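Local coordinates for protein beta-N-acetylhexosaminidase (Thermotoga neapolitana, PDB 5C0Q) that probably hydrolyses terminal non-reducing N-acetyl-D-hexosamine residues from N-acetyl-beta-D-hexosaminides, as a zinc-binding member of glycosyl hydrolase family 3, at residues A332-R337 and I446-K451; R345-L350 and L399-V404. One frame throughout, in Å; residues are numbered along the deposited sequence.

Contact 1 of 2, residues A332-R337 and I446-K451; sequences AIECTR and ITHSTK. With ZN (zinc ion), chain N.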
ATOM      1  N   ALA B 332      -8.610  10.580  19.869  1.00 19.48           N
ATOM      2  CA  ALA B 332     -10.001  10.790  19.536  1.00 15.72           C
ATOM      3  C   ALA B 332     -10.932   9.939  20.372  1.00 19.08           C
ATOM      4  O   ALA B 332     -12.128   9.861  20.092  1.00 23.37           O
ATOM      5  CB  ALA B 332     -10.245  10.500  18.092  1.00 13.46           C
ATOM      6  N   ILE B 333     -10.415   9.335  21.424  1.00 19.30           N
ATOM      7  CA  ILE B 333     -11.237   8.480  22.247  1.00 23.45           C
ATOM      8  C   ILE B 333     -11.680   9.199  23.515  1.00 25.96           C
ATOM      9  O   ILE B 333     -10.868   9.754  24.233  1.00 28.61           O
ATOM     10  CB  ILE B 333     -10.490   7.183  22.557  1.00 25.06           C
ATOM     11  CG1 ILE B 333     -10.642   6.284  21.332  1.00 19.69           C
ATOM     12  CG2 ILE B 333     -11.079   6.481  23.767  1.00 22.19           C
ATOM     13  CD1 ILE B 333      -9.694   5.322  21.247  1.00 21.33           C
ATOM     14  N   GLU B 334     -12.995   9.264  23.711  1.00 27.43           N
ATOM     15  CA  GLU B 334     -13.609   9.822  24.917  1.00 28.39           C
ATOM     16  C   GLU B 334     -14.244   8.625  25.686  1.00 30.19           C
ATOM     17  O   GLU B 334     -14.841   7.714  25.101  1.00 27.94           O
ATOM     18  CB  GLU B 334     -14.675  10.900  24.601  1.00 23.73           C
ATOM     19  CG  GLU B 334     -14.424  11.884  23.415  1.00 26.42           C
ATOM     20  CD  GLU B 334     -15.639  12.853  23.097  1.00 41.07           C
ATOM     21  OE1 GLU B 334     -15.696  13.462  22.003  1.00 38.78           O
ATOM     22  OE2 GLU B 334     -16.622  12.923  23.863  1.00 45.49           O
ATOM     23  N   CYS B 335     -14.057   8.569  26.982  1.00 30.47           N
ATOM     24  CA  CYS B 335     -14.688   7.502  27.726  1.00 31.31           C
ATOM     25  C   CYS B 335     -15.258   7.988  29.049  1.00 33.41           C
ATOM     26  O   CYS B 335     -14.762   8.939  29.625  1.00 39.43           O
ATOM     27  CB  CYS B 335     -13.696   6.382  27.942  1.00 36.17           C
ATOM     28  SG  CYS B 335     -12.420   6.936  28.962  1.00 45.18           S
ATOM     29  N   THR B 336     -16.295   7.329  29.543  1.00 33.20           N
ATOM     30  CA  THR B 336     -16.733   7.573  30.920  1.00 33.68           C
ATOM     31  C   THR B 336     -15.870   6.768  31.890  1.00 37.51           C
ATOM     32  O   THR B 336     -15.006   6.012  31.480  1.00 38.82           O
ATOM     33  CB  THR B 336     -18.229   7.232  31.147  1.00 32.17           C
ATOM     34  OG1 THR B 336     -18.483   5.848  30.853  1.00 32.45           O
ATOM     35  CG2 THR B 336     -19.117   8.106  30.281  1.00 28.49           C
ATOM     36  N   ARG B 337     -16.097   6.948  33.184  1.00 45.58           N
ATOM     37  CA  ARG B 337     -15.291   6.264  34.169  1.00 41.19           C
ATOM     38  C   ARG B 337     -15.786   4.817  34.288  1.00 44.26           C
ATOM     39  O   ARG B 337     -16.991   4.550  34.339  1.00 38.86           O
ATOM     40  CB  ARG B 337     -15.372   6.987  35.517  1.00 44.63           C
ATOM     41  CG  ARG B 337     -14.450   6.390  36.526  1.00 53.41           C
ATOM     42  CD  ARG B 337     -13.056   6.567  35.957  1.00 54.33           C
ATOM     43  NE  ARG B 337     -11.966   6.147  36.828  1.00 57.81           N
ATOM     44  CZ  ARG B 337     -10.687   6.264  36.487  1.00 58.86           C
ATOM     45  NH1 ARG B 337     -10.365   6.835  35.328  1.00 53.94           N
ATOM     46  NH2 ARG B 337      -9.733   5.848  37.309  1.00 60.89           N
ATOM     47  N   ILE B 446     -16.611   6.625  23.259  1.00 22.88           N
ATOM     48  CA  ILE B 446     -16.800   7.135  21.909  1.00 23.71           C
ATOM     49  C   ILE B 446     -15.482   7.073  21.154  1.00 22.05           C
ATOM     50  O   ILE B 446     -14.486   7.597  21.608  1.00 23.26           O
ATOM     51  CB  ILE B 446     -17.333   8.570  21.900  1.00 26.33           C
ATOM     52  CG1 ILE B 446     -18.639   8.643  22.697  1.00 24.53           C
ATOM     53  CG2 ILE B 446     -17.493   9.073  20.459  1.00 22.23           C
ATOM     54  CD1 ILE B 446     -19.047  10.008  23.026  1.00 26.42           C
ATOM     55  N   THR B 447     -15.480   6.416  20.012  1.00 19.52           N
ATOM     56  CA  THR B 447     -14.271   6.238  19.241  1.00 20.65           C
ATOM     57  C   THR B 447     -14.139   7.210  18.109  1.00 21.30           C
ATOM     58  O   THR B 447     -13.049   7.459  17.647  1.00 22.73           O
ATOM     59  CB  THR B 447     -14.187   4.858  18.639  1.00 20.37           C
ATOM     60  OG1 THR B 447     -15.436   4.577  18.003  1.00 25.42           O
ATOM     61  CG2 THR B 447     -13.905   3.830  19.693  1.00 21.62           C
ATOM     62  N   HIS B 448     -15.270   7.683  17.613  1.00 22.63           N
ATOM     63  CA  HIS B 448     -15.321   8.559  16.455  1.00 22.80           C
ATOM     64  C   HIS B 448     -14.867   7.853  15.195  1.00 19.72           C
ATOM     65  O   HIS B 448     -14.601   8.505  14.203  1.00 23.67           O
ATOM     66  CB  HIS B 448     -14.477   9.826  16.651  1.00 20.09           C
ATOM     67  CG  HIS B 448     -14.871  10.647  17.833  1.00 18.65           C
ATOM     68  ND1 HIS B 448     -14.137  10.676  18.997  1.00 21.61           N
ATOM     69  CD2 HIS B 448     -15.936  11.454  18.039  1.00 18.61           C
ATOM     70  CE1 HIS B 448     -14.720  11.487  19.858  1.00 23.65           C
ATOM     71  NE2 HIS B 448     -15.809  11.976  19.299  1.00 23.02           N
ATOM     72  N   SER B 449     -14.794   6.525  15.238  1.00 21.42           N
ATOM     73  CA  SER B 449     -14.326   5.743  14.098  1.00 19.95           C
ATOM     74  C   SER B 449     -14.653   4.262  14.199  1.00 19.52           C
ATOM     75  O   SER B 449     -14.712   3.716  15.268  1.00 20.46           O
ATOM     76  CB  SER B 449     -12.815   5.917  13.959  1.00 17.72           C
ATOM     77  OG  SER B 449     -12.304   5.176  12.889  1.00 22.55           O
ATOM     78  N   THR B 450     -14.855   3.617  13.068  1.00 17.50           N
ATOM     79  CA  THR B 450     -15.010   2.175  13.034  1.00 19.40           C
ATOM     80  C   THR B 450     -13.689   1.405  12.804  1.00 22.78           C
ATOM     81  O   THR B 450     -13.683   0.187  12.769  1.00 25.38           O
ATOM     82  CB  THR B 450     -15.971   1.761  11.939  1.00 20.60           C
ATOM     83  OG1 THR B 450     -15.466   2.240  10.693  1.00 20.67           O
ATOM     84  CG2 THR B 450     -17.338   2.363  12.169  1.00 22.18           C
ATOM     85  N   LYS B 451     -12.581   2.102  12.656  1.00 18.63           N
ATOM     86  CA  LYS B 451     -11.359   1.458  12.233  1.00 17.16           C
ATOM     87  C   LYS B 451     -10.710   0.613  13.316  1.00 17.08           C
ATOM     88  O   LYS B 451     -10.710   0.986  14.487  1.00 20.40           O
ATOM     89  CB  LYS B 451     -10.349   2.496  11.746  1.00 16.86           C
ATOM     90  CG  LYS B 451     -10.815   3.286  10.572  1.00 16.64           C
ATOM     91  CD  LYS B 451     -11.087   2.450   9.401  1.00 13.85           C
ATOM     92  CE  LYS B 451     -11.218   3.321   8.223  1.00 16.04           C
ATOM     93  NZ  LYS B 451     -11.732   2.639   7.041  1.00 24.99           N
TER
HETATM   94 ZN    ZN N1010     -17.230  13.635  20.161  1.00 48.28          ZN
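Glu334 and Ile446 form an antiparallel hydrogen-bonded pair that adds a short edge strand, residues 334-335, to the mixed sheet of the C-terminal domain, and the turn after Ile446 brings His448 round to share a zinc ion with Glu334. Taken from its start, residues 332-337 leave helix 324-331 at Ala332, whose carbonyl O meets the edge of the His448 ring at ND1. His448 ND1 is placed as donor to Ala332 O, though at 2.4 Å the modelled length is doubtful; NE2 is taken up by the metal. At Ile333 the backbone runs close beside the partner: CA makes a CH...O contact of 3.4 Å with Ile446 O, while CG1 reaches Thr447 CA and the side chain packs on His461 of helix 452-463. Glu334 then supplies both bridge bonds. Its N reaches Ile446 O at 3.1 Å, in the carbonyl plane, and its O accepts from Ile446 N at 2.8 Å with an N-H...O angle of 163°. The glutamate side chain sets out with CG anti to its carbonyl carbon (chi1 -38°) and stays extended beyond, which carries OE1 to the zinc at 2.4 Å; its carboxylate is turned 48° from the imidazole plane. Lys86 of the second subunit completes these protein ligands, so the site ties two chains together. Beyond the bridge, Cys335 is joined to Cys466 by a disulfide. In residues 446-451, Ser449 OG accepts from Lys451 N in an ST turn just before helix 452-463. On the imidazole itself, His448 NE2 lies 2.3 Å from the zinc. Ile446 CG2 sits over the centre of one face of the His448 ring.

Contact 2 of 2, residues R345-L350 and L399-V404; sequences REVVLL and LIFDFV. With ZN (zinc ion), chain S.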
ATOM      1  N   ARG B 345     -13.100  -9.843  33.633  1.00 24.78           N
ATOM      2  CA  ARG B 345     -14.159 -10.814  33.387  1.00 22.08           C
ATOM      3  C   ARG B 345     -14.235 -11.274  31.949  1.00 21.90           C
ATOM      4  O   ARG B 345     -13.546 -10.786  31.098  1.00 25.50           O
ATOM      5  CB  ARG B 345     -15.513 -10.243  33.779  1.00 26.23           C
ATOM      6  CG  ARG B 345     -15.730  -9.976  35.259  1.00 35.53           C
ATOM      7  CD  ARG B 345     -17.120  -9.354  35.430  1.00 42.47           C
ATOM      8  NE  ARG B 345     -17.468  -8.989  36.806  1.00 49.87           N
ATOM      9  CZ  ARG B 345     -18.666  -8.525  37.161  1.00 44.64           C
ATOM     10  NH1 ARG B 345     -19.614  -8.391  36.242  1.00 35.16           N
ATOM     11  NH2 ARG B 345     -18.928  -8.222  38.426  1.00 44.99           N
ATOM     12  N   GLU B 346     -15.117 -12.208  31.681  1.00 19.22           N
ATOM     13  CA  GLU B 346     -15.231 -12.786  30.361  1.00 19.03           C
ATOM     14  C   GLU B 346     -16.347 -11.982  29.638  1.00 21.22           C
ATOM     15  O   GLU B 346     -17.420 -11.782  30.173  1.00 25.42           O
ATOM     16  CB  GLU B 346     -15.509 -14.309  30.492  1.00 22.31           C
ATOM     17  CG  GLU B 346     -14.743 -14.969  31.747  1.00 23.38           C
ATOM     18  CD  GLU B 346     -15.543 -16.110  32.438  1.00 24.11           C
ATOM     19  OE1 GLU B 346     -16.102 -16.908  31.658  1.00 25.91           O
ATOM     20  OE2 GLU B 346     -15.696 -16.164  33.693  1.00 13.41           O
ATOM     21  N   VAL B 347     -16.089 -11.547  28.415  1.00 20.44           N
ATOM     22  CA  VAL B 347     -16.892 -10.556  27.729  1.00 19.80           C
ATOM     23  C   VAL B 347     -17.803 -11.180  26.670  1.00 21.91           C
ATOM     24  O   VAL B 347     -17.413 -12.100  25.984  1.00 21.35           O
ATOM     25  CB  VAL B 347     -15.969  -9.484  27.057  1.00 18.57           C
ATOM     26  CG1 VAL B 347     -16.763  -8.415  26.383  1.00 19.81           C
ATOM     27  CG2 VAL B 347     -15.097  -8.848  28.085  1.00 22.39           C
ATOM     28  N   VAL B 348     -19.009 -10.646  26.513  1.00 20.00           N
ATOM     29  CA  VAL B 348     -19.832 -11.005  25.382  1.00 21.06           C
ATOM     30  C   VAL B 348     -19.775  -9.831  24.398  1.00 21.70           C
ATOM     31  O   VAL B 348     -19.998  -8.704  24.785  1.00 22.92           O
ATOM     32  CB  VAL B 348     -21.303 -11.318  25.858  1.00 23.78           C
ATOM     33  CG1 VAL B 348     -22.236 -11.659  24.714  1.00 21.76           C
ATOM     34  CG2 VAL B 348     -21.302 -12.437  26.880  1.00 20.36           C
ATOM     35  N   LEU B 349     -19.476 -10.087  23.127  1.00 20.54           N
ATOM     36  CA  LEU B 349     -19.383  -8.997  22.156  1.00 22.67           C
ATOM     37  C   LEU B 349     -20.654  -8.912  21.341  1.00 25.23           C
ATOM     38  O   LEU B 349     -21.086  -9.881  20.734  1.00 26.74           O
ATOM     39  CB  LEU B 349     -18.177  -9.151  21.211  1.00 21.45           C
ATOM     40  CG  LEU B 349     -16.777  -9.331  21.809  1.00 22.48           C
ATOM     41  CD1 LEU B 349     -15.700  -9.460  20.730  1.00 18.05           C
ATOM     42  CD2 LEU B 349     -16.445  -8.206  22.749  1.00 21.45           C
ATOM     43  N   LEU B 350     -21.186  -7.710  21.248  1.00 23.35           N
ATOM     44  CA  LEU B 350     -22.333  -7.445  20.423  1.00 23.87           C
ATOM     45  C   LEU B 350     -21.824  -6.604  19.271  1.00 26.05           C
ATOM     46  O   LEU B 350     -21.447  -5.450  19.447  1.00 27.25           O
ATOM     47  CB  LEU B 350     -23.407  -6.695  21.223  1.00 23.88           C
ATOM     48  CG  LEU B 350     -24.119  -7.421  22.374  1.00 25.93           C
ATOM     49  CD1 LEU B 350     -25.226  -6.590  22.976  1.00 27.61           C
ATOM     50  CD2 LEU B 350     -24.688  -8.714  21.911  1.00 32.24           C
ATOM     51  N   LEU B 399     -19.716  -9.509  31.520  1.00 23.55           N
ATOM     52  CA  LEU B 399     -19.413  -8.190  31.004  1.00 20.87           C
ATOM     53  C   LEU B 399     -19.822  -8.164  29.568  1.00 22.58           C
ATOM     54  O   LEU B 399     -19.595  -9.115  28.841  1.00 22.99           O
ATOM     55  CB  LEU B 399     -17.931  -7.867  31.148  1.00 22.12           C
ATOM     56  CG  LEU B 399     -17.351  -6.554  30.601  1.00 25.19           C
ATOM     57  CD1 LEU B 399     -17.986  -5.336  31.240  1.00 22.24           C
ATOM     58  CD2 LEU B 399     -15.837  -6.501  30.780  1.00 25.04           C
ATOM     59  N   ILE B 400     -20.474  -7.089  29.156  1.00 21.09           N
ATOM     60  CA  ILE B 400     -20.999  -7.028  27.812  1.00 21.13           C
ATOM     61  C   ILE B 400     -20.443  -5.829  27.069  1.00 21.91           C
ATOM     62  O   ILE B 400     -20.420  -4.735  27.608  1.00 24.14           O
ATOM     63  CB  ILE B 400     -22.513  -6.962  27.852  1.00 24.92           C
ATOM     64  CG1 ILE B 400     -23.030  -7.972  28.867  1.00 24.08           C
ATOM     65  CG2 ILE B 400     -23.097  -7.137  26.466  1.00 22.21           C
ATOM     66  CD1 ILE B 400     -24.511  -8.105  28.917  1.00 29.11           C
ATOM     67  N   PHE B 401     -20.002  -6.017  25.836  1.00 18.93           N
ATOM     68  CA  PHE B 401     -19.576  -4.869  25.037  1.00 19.24           C
ATOM     69  C   PHE B 401     -20.579  -4.614  23.928  1.00 21.74           C
ATOM     70  O   PHE B 401     -20.714  -5.431  23.030  1.00 20.38           O
ATOM     71  CB  PHE B 401     -18.206  -5.074  24.387  1.00 19.34           C
ATOM     72  CG  PHE B 401     -17.038  -5.013  25.336  1.00 21.23           C
ATOM     73  CD1 PHE B 401     -17.194  -4.641  26.650  1.00 20.22           C
ATOM     74  CD2 PHE B 401     -15.768  -5.316  24.891  1.00 18.58           C
ATOM     75  CE1 PHE B 401     -16.112  -4.614  27.498  1.00 19.83           C
ATOM     76  CE2 PHE B 401     -14.690  -5.279  25.740  1.00 19.13           C
ATOM     77  CZ  PHE B 401     -14.859  -4.941  27.044  1.00 18.41           C
ATOM     78  N   ASP B 402     -21.280  -3.485  23.967  1.00 21.34           N
ATOM     79  CA  ASP B 402     -22.193  -3.163  22.870  1.00 23.63           C
ATOM     80  C   ASP B 402     -21.547  -2.209  21.872  1.00 23.37           C
ATOM     81  O   ASP B 402     -21.284  -1.065  22.173  1.00 25.03           O
ATOM     82  CB  ASP B 402     -23.496  -2.581  23.401  1.00 23.54           C
ATOM     83  CG  ASP B 402     -24.563  -2.415  22.319  1.00 24.08           C
ATOM     84  OD1 ASP B 402     -24.396  -2.834  21.159  1.00 24.52           O
ATOM     85  OD2 ASP B 402     -25.611  -1.863  22.652  1.00 25.89           O
ATOM     86  N   PHE B 403     -21.302  -2.696  20.672  1.00 23.77           N
ATOM     87  CA  PHE B 403     -20.711  -1.860  19.641  1.00 23.78           C
ATOM     88  C   PHE B 403     -21.819  -1.242  18.855  1.00 24.21           C
ATOM     89  O   PHE B 403     -22.258  -1.747  17.833  1.00 23.42           O
ATOM     90  CB  PHE B 403     -19.749  -2.666  18.752  1.00 22.66           C
ATOM     91  CG  PHE B 403     -18.494  -3.023  19.443  1.00 21.65           C
ATOM     92  CD1 PHE B 403     -17.429  -2.154  19.445  1.00 20.52           C
ATOM     93  CD2 PHE B 403     -18.407  -4.186  20.193  1.00 21.01           C
ATOM     94  CE1 PHE B 403     -16.282  -2.468  20.118  1.00 20.31           C
ATOM     95  CE2 PHE B 403     -17.266  -4.487  20.876  1.00 22.46           C
ATOM     96  CZ  PHE B 403     -16.210  -3.629  20.848  1.00 19.35           C
ATOM     97  N   VAL B 404     -22.256  -0.113  19.381  1.00 24.92           N
ATOM     98  CA  VAL B 404     -23.450   0.556  18.922  1.00 25.07           C
ATOM     99  C   VAL B 404     -23.342   1.228  17.561  1.00 30.17           C
ATOM    100  O   VAL B 404     -22.568   2.142  17.365  1.00 30.24           O
ATOM    101  CB  VAL B 404     -23.841   1.587  19.921  1.00 24.40           C
ATOM    102  CG1 VAL B 404     -25.090   2.297  19.456  1.00 30.13           C
ATOM    103  CG2 VAL B 404     -24.013   0.928  21.263  1.00 24.26           C
TER
HETATM  104 ZN    ZN S1005     -15.580 -15.567  34.672  1.00 25.79          ZN
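Val348 and Leu350 pair in parallel with strand 399-404 through a ladder of four backbone hydrogen bonds. Val348 N donates to Leu399 O at 2.8 Å and Val348 O accepts from Phe401 N at 2.9 Å; Leu350 repeats the pattern with Phe401 O and Phe403 N. The strand axes approach to 4.6 Å and diverge by 18°, as expected of twisted neighbours in an alpha/beta sheet. Apolar packing follows the alternation of side chains. On the side of the sheet carrying Val347, Leu349 and Phe401, Val347 CG1 stands anti to the backbone N (chi1 -178°), which sets it over one face of the Phe401 ring in a CH-pi contact, 3.5 Å from the centroid and 11° off the normal. Val347 CG2 lies beside Leu399 CD2 at 3.6 Å, and Leu349 CD2 approaches the Phe401 ring obliquely. Cutting Phe401 back to an alanine is likely to open a gap beneath Val347 CG1 and leave Leu349 CD2 without its ring. On the other side Leu350 CD1 meets Ile400 CG2 at 4.1 Å. Among polar groups, Asp402 OD2 is hydrogen-bonded to His417 ND1. Strands 380-386 and 425-429 flank the pair, and helix 452-463 packs on Phe401 and Phe403 through Phe459.

Overall arrangement
Both contacts belong to one mixed sheet of the C-terminal domain. Contact 1 adds its edge strand 334-335, whereas contact 2 joins two inner strands, with strand 425-429 alone lying between the two pairings. Their centres are 16 Å apart and their nearest atoms about 7 Å, so they do not touch. Along the chain contact 2 is nested within the loop that contact 1 closes. Helix 452-463 packs against both: His461 and Lys457 touch Ile333, and Phe459 and Leu462 touch Phe401. Contact 1 carries the zinc shared with Lys86 of the second subunit, whereas no other protein chain of the assembly touches contact 2.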